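PDB 3MVG: ribosome inactivating type 1 protein from Iris hollandica, which belongs to the type 1 ribosome-inactivating proteins, which consist of the family's characteristic domain without an attached lectin chain. Local coordinates for residues V52-L64 with I126-N138. Sequence-based numbering, arbitrary orientation.
Sequences VRLFDWGNRPITL and INPLATAITTLHN. Unlike the reference sequence in segment 126-138: Thr134 (reference Ser).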
loop_
_atom_site.group_PDB
_atom_site.type_symbol
_atom_site.label_atom_id
_atom_site.label_comp_id
_atom_site.label_asym_id
_atom_site.label_seq_id
_atom_site.Cartn_x
_atom_site.Cartn_y
_atom_site.Cartn_z
ATOM N N VAL A 52 -2.844 -20.739 9.781
ATOM C CA VAL A 52 -3.315 -19.960 8.647
ATOM C C VAL A 52 -3.784 -20.955 7.600
ATOM O O VAL A 52 -2.971 -21.622 6.958
ATOM C CB VAL A 52 -2.205 -19.048 8.073
ATOM C CG1 VAL A 52 -2.716 -18.276 6.860
ATOM C CG2 VAL A 52 -1.733 -18.078 9.132
ATOM N N ARG A 53 -5.102 -21.087 7.465
ATOM C CA ARG A 53 -5.671 -22.044 6.533
ATOM C C ARG A 53 -5.915 -21.380 5.191
ATOM O O ARG A 53 -6.635 -20.378 5.102
ATOM C CB ARG A 53 -6.950 -22.672 7.095
ATOM C CG ARG A 53 -7.474 -23.816 6.222
ATOM C CD ARG A 53 -8.359 -24.815 6.961
ATOM N NE ARG A 53 -9.376 -24.177 7.792
ATOM C CZ ARG A 53 -9.470 -24.328 9.111
ATOM N NH1 ARG A 53 -10.428 -23.705 9.783
ATOM N NH2 ARG A 53 -8.611 -25.102 9.763
ATOM N N LEU A 54 -5.293 -21.934 4.155
ATOM C CA LEU A 54 -5.327 -21.359 2.817
ATOM C C LEU A 54 -5.998 -22.313 1.855
ATOM O O LEU A 54 -5.695 -23.502 1.857
ATOM C CB LEU A 54 -3.905 -21.101 2.331
ATOM C CG LEU A 54 -3.020 -20.196 3.189
ATOM C CD1 LEU A 54 -1.618 -20.193 2.630
ATOM C CD2 LEU A 54 -3.588 -18.792 3.217
ATOM N N PHE A 55 -6.869 -21.777 1.002
ATOM C CA PHE A 55 -7.672 -22.582 0.066
ATOM C C PHE A 55 -7.335 -22.238 -1.376
ATOM O O PHE A 55 -7.298 -21.062 -1.747
ATOM C CB PHE A 55 -9.166 -22.340 0.299
ATOM C CG PHE A 55 -9.679 -22.829 1.632
ATOM C CD1 PHE A 55 -9.466 -22.099 2.794
ATOM C CD2 PHE A 55 -10.422 -24.008 1.716
ATOM C CE1 PHE A 55 -9.955 -22.543 4.021
ATOM C CE2 PHE A 55 -10.923 -24.458 2.945
ATOM C CZ PHE A 55 -10.689 -23.728 4.093
ATOM N N ASP A 56 -7.089 -23.264 -2.190
ATOM C CA ASP A 56 -6.789 -23.070 -3.608
ATOM C C ASP A 56 -8.058 -22.859 -4.444
ATOM O O ASP A 56 -9.134 -22.687 -3.880
ATOM C CB ASP A 56 -5.905 -24.208 -4.142
ATOM C CG ASP A 56 -6.642 -25.533 -4.306
ATOM O OD1 ASP A 56 -7.889 -25.584 -4.172
ATOM O OD2 ASP A 56 -5.946 -26.535 -4.571
ATOM N N TRP A 57 -7.930 -22.845 -5.771
ATOM C CA TRP A 57 -9.090 -22.555 -6.626
ATOM C C TRP A 57 -10.227 -23.559 -6.449
ATOM O O TRP A 57 -11.388 -23.210 -6.647
ATOM C CB TRP A 57 -8.721 -22.455 -8.110
ATOM C CG TRP A 57 -7.789 -21.327 -8.475
ATOM C CD1 TRP A 57 -6.537 -21.448 -9.003
ATOM C CD2 TRP A 57 -8.033 -19.916 -8.353
ATOM N NE1 TRP A 57 -5.988 -20.213 -9.223
ATOM C CE2 TRP A 57 -6.878 -19.252 -8.825
ATOM C CE3 TRP A 57 -9.114 -19.150 -7.900
ATOM C CZ2 TRP A 57 -6.767 -17.859 -8.842
ATOM C CZ3 TRP A 57 -9.001 -17.762 -7.914
ATOM C CH2 TRP A 57 -7.835 -17.135 -8.387
ATOM N N GLY A 58 -9.894 -24.791 -6.074
ATOM C CA GLY A 58 -10.904 -25.822 -5.821
ATOM C C GLY A 58 -11.282 -25.972 -4.358
ATOM O O GLY A 58 -11.882 -26.971 -3.965
ATOM N N ASN A 59 -10.946 -24.969 -3.546
ATOM C CA ASN A 59 -11.125 -25.031 -2.094
ATOM C C ASN A 59 -10.472 -26.212 -1.395
ATOM O O ASN A 59 -10.950 -26.675 -0.360
ATOM C CB ASN A 59 -12.598 -24.900 -1.692
ATOM C CG ASN A 59 -13.078 -23.480 -1.757
ATOM O OD1 ASN A 59 -12.303 -22.535 -1.556
ATOM N ND2 ASN A 59 -14.357 -23.308 -2.041
ATOM N N ARG A 60 -9.369 -26.693 -1.963
ATOM C CA ARG A 60 -8.525 -27.656 -1.271
ATOM C C ARG A 60 -7.605 -26.876 -0.344
ATOM O O ARG A 60 -6.877 -25.991 -0.803
ATOM C CB ARG A 60 -7.709 -28.476 -2.265
ATOM C CG ARG A 60 -8.551 -29.362 -3.172
ATOM C CD ARG A 60 -7.744 -29.852 -4.360
ATOM N NE ARG A 60 -7.437 -28.762 -5.279
ATOM C CZ ARG A 60 -8.134 -28.495 -6.379
ATOM N NH1 ARG A 60 -9.179 -29.243 -6.708
ATOM N NH2 ARG A 60 -7.783 -27.482 -7.151
ATOM N N PRO A 61 -7.646 -27.181 0.965
ATOM C CA PRO A 61 -6.872 -26.395 1.912
ATOM C C PRO A 61 -5.533 -26.993 2.316
ATOM O O PRO A 61 -5.326 -28.204 2.242
ATOM C CB PRO A 61 -7.776 -26.377 3.138
ATOM C CG PRO A 61 -8.428 -27.744 3.116
ATOM C CD PRO A 61 -8.545 -28.136 1.652
ATOM N N ILE A 62 -4.606 -26.118 2.706
ATOM C CA ILE A 62 -3.438 -26.487 3.520
ATOM C C ILE A 62 -3.350 -25.474 4.654
ATOM O O ILE A 62 -3.753 -24.321 4.469
ATOM C CB ILE A 62 -2.096 -26.551 2.718
ATOM C CG1 ILE A 62 -1.652 -25.172 2.217
ATOM C CG2 ILE A 62 -2.197 -27.549 1.587
ATOM C CD1 ILE A 62 -0.674 -24.480 3.133
ATOM N N THR A 63 -2.856 -25.900 5.821
ATOM C CA THR A 63 -2.761 -25.025 6.974
ATOM C C THR A 63 -1.313 -24.756 7.304
ATOM O O THR A 63 -0.591 -25.678 7.682
ATOM C CB THR A 63 -3.476 -25.619 8.192
ATOM O OG1 THR A 63 -4.845 -25.867 7.849
ATOM C CG2 THR A 63 -3.418 -24.659 9.390
ATOM N N LEU A 64 -0.895 -23.503 7.167
ATOM C CA LEU A 64 0.425 -23.107 7.632
ATOM C C LEU A 64 0.408 -22.956 9.144
ATOM O O LEU A 64 -0.586 -22.494 9.718
ATOM C CB LEU A 64 0.838 -21.774 7.021
ATOM C CG LEU A 64 0.908 -21.659 5.500
ATOM C CD1 LEU A 64 1.246 -20.227 5.118
ATOM C CD2 LEU A 64 1.940 -22.624 4.936
ATOM N N ILE A 126 -1.786 -13.934 -7.021
ATOM C CA ILE A 126 -2.836 -14.846 -6.582
ATOM C C ILE A 126 -2.773 -16.202 -7.288
ATOM O O ILE A 126 -2.992 -17.228 -6.652
ATOM C CB ILE A 126 -4.233 -14.158 -6.627
ATOM C CG1 ILE A 126 -4.246 -12.904 -5.733
ATOM C CG2 ILE A 126 -5.371 -15.132 -6.275
ATOM C CD1 ILE A 126 -3.836 -13.127 -4.279
ATOM N N ASN A 127 -2.441 -16.230 -8.574
ATOM C CA ASN A 127 -2.275 -17.526 -9.228
ATOM C C ASN A 127 -1.098 -18.337 -8.662
ATOM O O ASN A 127 -1.273 -19.510 -8.362
ATOM C CB ASN A 127 -2.232 -17.406 -10.753
ATOM C CG ASN A 127 -3.612 -17.260 -11.363
ATOM O OD1 ASN A 127 -4.495 -18.086 -11.126
ATOM N ND2 ASN A 127 -3.801 -16.213 -12.159
ATOM N N PRO A 128 0.086 -17.711 -8.468
ATOM C CA PRO A 128 1.162 -18.444 -7.770
ATOM C C PRO A 128 0.768 -18.909 -6.379
ATOM O O PRO A 128 1.144 -20.004 -5.973
ATOM C CB PRO A 128 2.306 -17.428 -7.730
ATOM C CG PRO A 128 2.103 -16.637 -8.982
ATOM C CD PRO A 128 0.605 -16.497 -9.131
ATOM N N LEU A 129 0.002 -18.091 -5.662
ATOM C CA LEU A 129 -0.477 -18.451 -4.330
ATOM C C LEU A 129 -1.344 -19.719 -4.394
ATOM O O LEU A 129 -1.132 -20.671 -3.640
ATOM C CB LEU A 129 -1.247 -17.276 -3.714
ATOM C CG LEU A 129 -1.306 -17.163 -2.189
ATOM C CD1 LEU A 129 -1.850 -15.807 -1.767
ATOM C CD2 LEU A 129 -2.139 -18.276 -1.585
ATOM N N ALA A 130 -2.306 -19.731 -5.316
ATOM C CA ALA A 130 -3.170 -20.901 -5.524
ATOM C C ALA A 130 -2.363 -22.135 -5.916
ATOM O O ALA A 130 -2.577 -23.215 -5.370
ATOM C CB ALA A 130 -4.230 -20.602 -6.572
ATOM N N THR A 131 -1.414 -21.965 -6.825
ATOM C CA THR A 131 -0.586 -23.081 -7.270
ATOM C C THR A 131 0.253 -23.652 -6.125
ATOM O O THR A 131 0.395 -24.871 -5.995
ATOM C CB THR A 131 0.285 -22.650 -8.445
ATOM O OG1 THR A 131 -0.576 -22.343 -9.547
ATOM C CG2 THR A 131 1.260 -23.755 -8.851
ATOM N N ALA A 132 0.784 -22.777 -5.278
ATOM C CA ALA A 132 1.577 -23.209 -4.134
ATOM C C ALA A 132 0.717 -24.012 -3.160
ATOM O O ALA A 132 1.159 -25.042 -2.642
ATOM C CB ALA A 132 2.222 -22.003 -3.450
ATOM N N ILE A 133 -0.508 -23.551 -2.910
ATOM C CA ILE A 133 -1.425 -24.299 -2.056
ATOM C C ILE A 133 -1.707 -25.681 -2.634
ATOM O O ILE A 133 -1.619 -26.685 -1.927
ATOM C CB ILE A 133 -2.756 -23.555 -1.845
ATOM C CG1 ILE A 133 -2.533 -22.221 -1.126
ATOM C CG2 ILE A 133 -3.750 -24.434 -1.078
ATOM C CD1 ILE A 133 -3.716 -21.260 -1.311
ATOM N N THR A 134 -2.041 -25.736 -3.923
ATOM C CA THR A 134 -2.348 -27.015 -4.578
ATOM C C THR A 134 -1.157 -27.962 -4.506
ATOM O O THR A 134 -1.319 -29.163 -4.250
ATOM C CB THR A 134 -2.746 -26.811 -6.046
ATOM O OG1 THR A 134 -3.924 -26.012 -6.115
ATOM C CG2 THR A 134 -3.044 -28.126 -6.717
ATOM N N THR A 135 0.035 -27.422 -4.735
ATOM C CA THR A 135 1.254 -28.224 -4.741
ATOM C C THR A 135 1.494 -28.853 -3.376
ATOM O O THR A 135 1.733 -30.061 -3.276
ATOM C CB THR A 135 2.460 -27.389 -5.190
ATOM O OG1 THR A 135 2.222 -26.907 -6.518
ATOM C CG2 THR A 135 3.731 -28.223 -5.202
ATOM N N LEU A 136 1.387 -28.061 -2.313
ATOM C CA LEU A 136 1.540 -28.597 -0.978
ATOM C C LEU A 136 0.397 -29.540 -0.630
ATOM O O LEU A 136 0.606 -30.553 0.039
ATOM C CB LEU A 136 1.645 -27.479 0.056
ATOM C CG LEU A 136 2.901 -26.601 -0.038
ATOM C CD1 LEU A 136 2.992 -25.711 1.188
ATOM C CD2 LEU A 136 4.190 -27.428 -0.182
ATOM N N HIS A 137 -0.812 -29.238 -1.105
ATOM C CA HIS A 137 -1.952 -30.117 -0.840
ATOM C C HIS A 137 -1.696 -31.532 -1.355
ATOM O O HIS A 137 -2.017 -32.509 -0.676
ATOM C CB HIS A 137 -3.234 -29.565 -1.463
ATOM C CG HIS A 137 -4.451 -30.355 -1.104
ATOM N ND1 HIS A 137 -4.908 -31.404 -1.871
ATOM C CD2 HIS A 137 -5.280 -30.276 -0.037
ATOM C CE1 HIS A 137 -5.984 -31.921 -1.303
ATOM N NE2 HIS A 137 -6.231 -31.255 -0.190
ATOM N N ASN A 138 -1.103 -31.622 -2.539
ATOM C CA ASN A 138 -0.935 -32.893 -3.236
ATOM C C ASN A 138 0.379 -33.618 -2.979
ATOM O O ASN A 138 0.465 -34.821 -3.218
ATOM C CB ASN A 138 -1.135 -32.684 -4.735
ATOM C CG ASN A 138 -2.533 -32.207 -5.072
ATOM O OD1 ASN A 138 -3.485 -32.448 -4.324
ATOM N ND2 ASN A 138 -2.665 -31.521 -6.200
HETATM O O HOH W 1 -5.288 -23.996 -7.365
HETATM O O HOH W 2 -3.211 -20.801 -10.144
#
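Thr134 OG1 donates a short hydrogen bond, 2.6 Å, to Asp56 OD2, meeting it on the anti side and 32° out of the carboxylate plane. The syn lone pair of the same oxygen takes Arg60 NE in a salt bridge. Asp56 OD1 turns back to the type I turn Asp56-Asn59 of its own hairpin and receives Arg60 N at 2.9 Å; chi1 of 73°, with CG between backbone N and carbonyl carbon, lets one buried carboxylate serve both turn and helix. A hydroxyl suits position 134, since it also accepts from water 1, which in turn accepts from Trp57 N. Trp57 NE1 gives Asn127 OD1 only a weak bond, while Ala130, small enough to lie close, sets CB over the indole's five-membered ring, 3.6 Å from its centroid. At the other end, Arg60 CB sits over the centre of the His137 ring, whose CD2 edge faces Pro61 O at 3.1 Å. Between the tryptophan and histidine ends, branched Ile133 packs CD1 against Leu54 CB (3.7 Å) and CG2 near Ile62 CG1. The axis of segment 126-138 runs at 92° to that of strand 61-64; the helix packs against the 49-55/61-67 hairpin of the mixed sheet, while its Leu129 and Leu136 reach helix 146-164.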